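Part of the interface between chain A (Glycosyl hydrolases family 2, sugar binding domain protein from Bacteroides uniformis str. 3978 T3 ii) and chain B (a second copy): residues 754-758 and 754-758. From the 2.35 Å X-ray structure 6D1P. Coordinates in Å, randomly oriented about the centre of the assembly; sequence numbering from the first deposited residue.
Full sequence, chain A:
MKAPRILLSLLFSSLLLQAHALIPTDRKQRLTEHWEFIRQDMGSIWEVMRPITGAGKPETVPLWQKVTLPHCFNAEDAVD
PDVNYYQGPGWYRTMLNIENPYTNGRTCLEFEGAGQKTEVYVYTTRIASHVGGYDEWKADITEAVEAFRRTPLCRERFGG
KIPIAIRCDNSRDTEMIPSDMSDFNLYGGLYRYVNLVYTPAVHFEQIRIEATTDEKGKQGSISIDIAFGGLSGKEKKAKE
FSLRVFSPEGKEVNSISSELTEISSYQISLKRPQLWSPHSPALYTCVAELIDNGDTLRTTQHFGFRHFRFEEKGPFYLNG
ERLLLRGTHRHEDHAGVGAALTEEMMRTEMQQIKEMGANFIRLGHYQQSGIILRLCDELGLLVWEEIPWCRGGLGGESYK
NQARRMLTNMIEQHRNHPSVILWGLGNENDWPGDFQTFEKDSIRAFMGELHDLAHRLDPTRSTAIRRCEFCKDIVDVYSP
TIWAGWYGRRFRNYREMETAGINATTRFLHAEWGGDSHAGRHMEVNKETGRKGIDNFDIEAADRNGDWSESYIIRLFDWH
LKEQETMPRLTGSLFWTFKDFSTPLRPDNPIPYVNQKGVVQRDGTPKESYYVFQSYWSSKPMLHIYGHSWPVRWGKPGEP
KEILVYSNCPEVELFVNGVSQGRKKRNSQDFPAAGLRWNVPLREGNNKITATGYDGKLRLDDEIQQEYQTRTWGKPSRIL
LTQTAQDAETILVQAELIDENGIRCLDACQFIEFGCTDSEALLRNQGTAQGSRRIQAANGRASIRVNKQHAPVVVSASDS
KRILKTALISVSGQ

Chain A 754-758: FGCTD
Chain B (754-758) FGCTD

Two copies of the same five residues meet here, each the end of a strand (754-756) running into a loop, with CA 755 to CA 757 directions 140° apart. The nearest CA pairs give the register: Cys756(A) CA lies 4.5 Å from Thr757(B) CA, and Thr757(A) CA lies 4.4 Å from Cys756(B) CA. The contact buries 216 Å², both sides summed, and no direct hydrogen bond crosses it.

Phe754(A) is extended (phi/psi -109/147) with chi1 m and chi2 105°; its CA-to-CB bond points away and it makes no contact. Phe754(B) behaves alike (-106/141, chi1 m, chi2 -74°).

Gly755(A) (-138/172) brings its CA to 3.7 Å from Thr757(B) O, and Gly755(B) (-131/-179) repeats this with its CA 3.6 Å from Thr757(A) O. An ideally placed CB on Gly755(A) would point toward the partner and fall 2.3 Å from Thr757(B) O, a clash; on Gly755(B) it would lie 2.2 Å from Thr757(A) O. The absence of a side chain therefore permits this close backbone packing.

Cys756(A) is also extended (-160/139), as is Cys756(B) (-169/143). Their carbonyls approach closely, Cys756(A) O to Cys756(B) O being 3.2 Å, but two acceptors cannot bond to each other. Water joins the backbones instead. Water 1 donates to Cys756(A) O at 2.6 Å from its own O and accepts from Cys756(B) N, 2.9 Å from that same O. Water 2 accepts from Cys756(A) N and donates to Cys756(B) O, with its O 3.1 Å from each of these atoms. Both cysteine side chains are t, with the CA-to-CB bond pointing away from the partner, and each SG accepts a hydrogen bond within its own chain: Asp758(A) N donates to Cys756(A) SG at 3.4 Å (160° at the hydrogen), and Asp758(B) N to Cys756(B) SG at 3.6 Å (164°).

Thr757(A) (-58/-21) leaves the extended conformation, as does Thr757(B) (-66/-15). Their CB atoms point sideways, chi1 is p at 50° and 49°, and the methyls meet, Thr757(A) CG2 to Thr757(B) CG2 being 3.8 Å, a van der Waals contact. Each OG1 is hydrogen-bonded elsewhere in the structure. The threonines have the largest covered areas, 60 and 59 Å². Backbone packing adds Thr757(A) CA to Cys756(B) N at 4.0 Å and Cys756(A) N to Thr757(B) CA at 4.1 Å.

Asp758(A) (-115/112, chi1 t, chi2 -17°) and Asp758(B) (-119/105, chi1 t, chi2 -20°) point away at CB and make no contact across the interface.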

# COMPACT_ATOMS: atom_id res chain seq x y z
N PHE A 754 13.83 -6.56 -15.88
CA PHE A 754 14.65 -5.38 -16.11
C PHE A 754 14.83 -4.59 -14.82
O PHE A 754 13.95 -4.55 -13.95
CB PHE A 754 14.02 -4.50 -17.18
CG PHE A 754 13.96 -5.13 -18.52
CD1 PHE A 754 12.75 -5.61 -19.02
CD2 PHE A 754 15.10 -5.26 -19.30
CE1 PHE A 754 12.67 -6.18 -20.29
CE2 PHE A 754 15.05 -5.84 -20.58
CZ PHE A 754 13.82 -6.30 -21.07
N GLY A 755 16.00 -3.96 -14.70
CA GLY A 755 16.28 -3.06 -13.60
C GLY A 755 17.00 -1.84 -14.14
O GLY A 755 17.40 -1.80 -15.30
N CYS A 756 17.18 -0.85 -13.27
CA CYS A 756 17.78 0.40 -13.73
C CYS A 756 18.33 1.19 -12.55
O CYS A 756 17.70 1.26 -11.49
CB CYS A 756 16.74 1.21 -14.50
SG CYS A 756 17.37 2.70 -15.20
N THR A 757 19.51 1.79 -12.75
CA THR A 757 20.09 2.67 -11.75
C THR A 757 19.16 3.83 -11.42
O THR A 757 19.30 4.44 -10.35
CB THR A 757 21.44 3.23 -12.21
OG1 THR A 757 21.34 3.79 -13.53
CG2 THR A 757 22.52 2.15 -12.15
N ASP A 758 18.23 4.16 -12.30
CA ASP A 758 17.23 5.17 -12.02
C ASP A 758 15.88 4.47 -12.01
O ASP A 758 15.38 4.03 -13.06
CB ASP A 758 17.29 6.29 -13.06
CG ASP A 758 16.25 7.36 -12.82
OD1 ASP A 758 15.28 7.14 -12.08
OD2 ASP A 758 16.40 8.44 -13.40
N PHE B 754 20.79 7.01 -3.63
CA PHE B 754 21.43 5.85 -4.22
C PHE B 754 20.42 5.03 -5.03
O PHE B 754 19.25 4.91 -4.66
CB PHE B 754 22.05 4.97 -3.13
CG PHE B 754 23.14 5.63 -2.37
CD1 PHE B 754 24.39 5.81 -2.94
CD2 PHE B 754 22.94 6.05 -1.06
CE1 PHE B 754 25.41 6.41 -2.22
CE2 PHE B 754 23.97 6.64 -0.34
CZ PHE B 754 25.20 6.82 -0.91
N GLY B 755 20.88 4.51 -6.17
CA GLY B 755 20.15 3.53 -6.93
C GLY B 755 21.05 2.36 -7.28
O GLY B 755 22.24 2.35 -6.94
N CYS B 756 20.48 1.40 -8.00
CA CYS B 756 21.18 0.15 -8.26
C CYS B 756 20.41 -0.65 -9.31
O CYS B 756 19.18 -0.64 -9.32
CB CYS B 756 21.32 -0.66 -6.97
SG CYS B 756 22.32 -2.11 -7.05
N THR B 757 21.15 -1.33 -10.19
CA THR B 757 20.53 -2.17 -11.21
C THR B 757 19.80 -3.36 -10.61
O THR B 757 19.03 -4.01 -11.30
CB THR B 757 21.59 -2.66 -12.19
OG1 THR B 757 22.70 -3.20 -11.45
CG2 THR B 757 22.06 -1.52 -13.09
N ASP B 758 20.05 -3.67 -9.35
CA ASP B 758 19.36 -4.72 -8.61
C ASP B 758 18.68 -4.05 -7.42
O ASP B 758 19.34 -3.71 -6.43
CB ASP B 758 20.34 -5.79 -8.15
CG ASP B 758 19.68 -6.89 -7.33
OD1 ASP B 758 18.57 -6.67 -6.79
OD2 ASP B 758 20.28 -7.97 -7.22
O HOH W 1 17.80 2.00 -9.05
O HOH W 2 16.65 -1.99 -10.40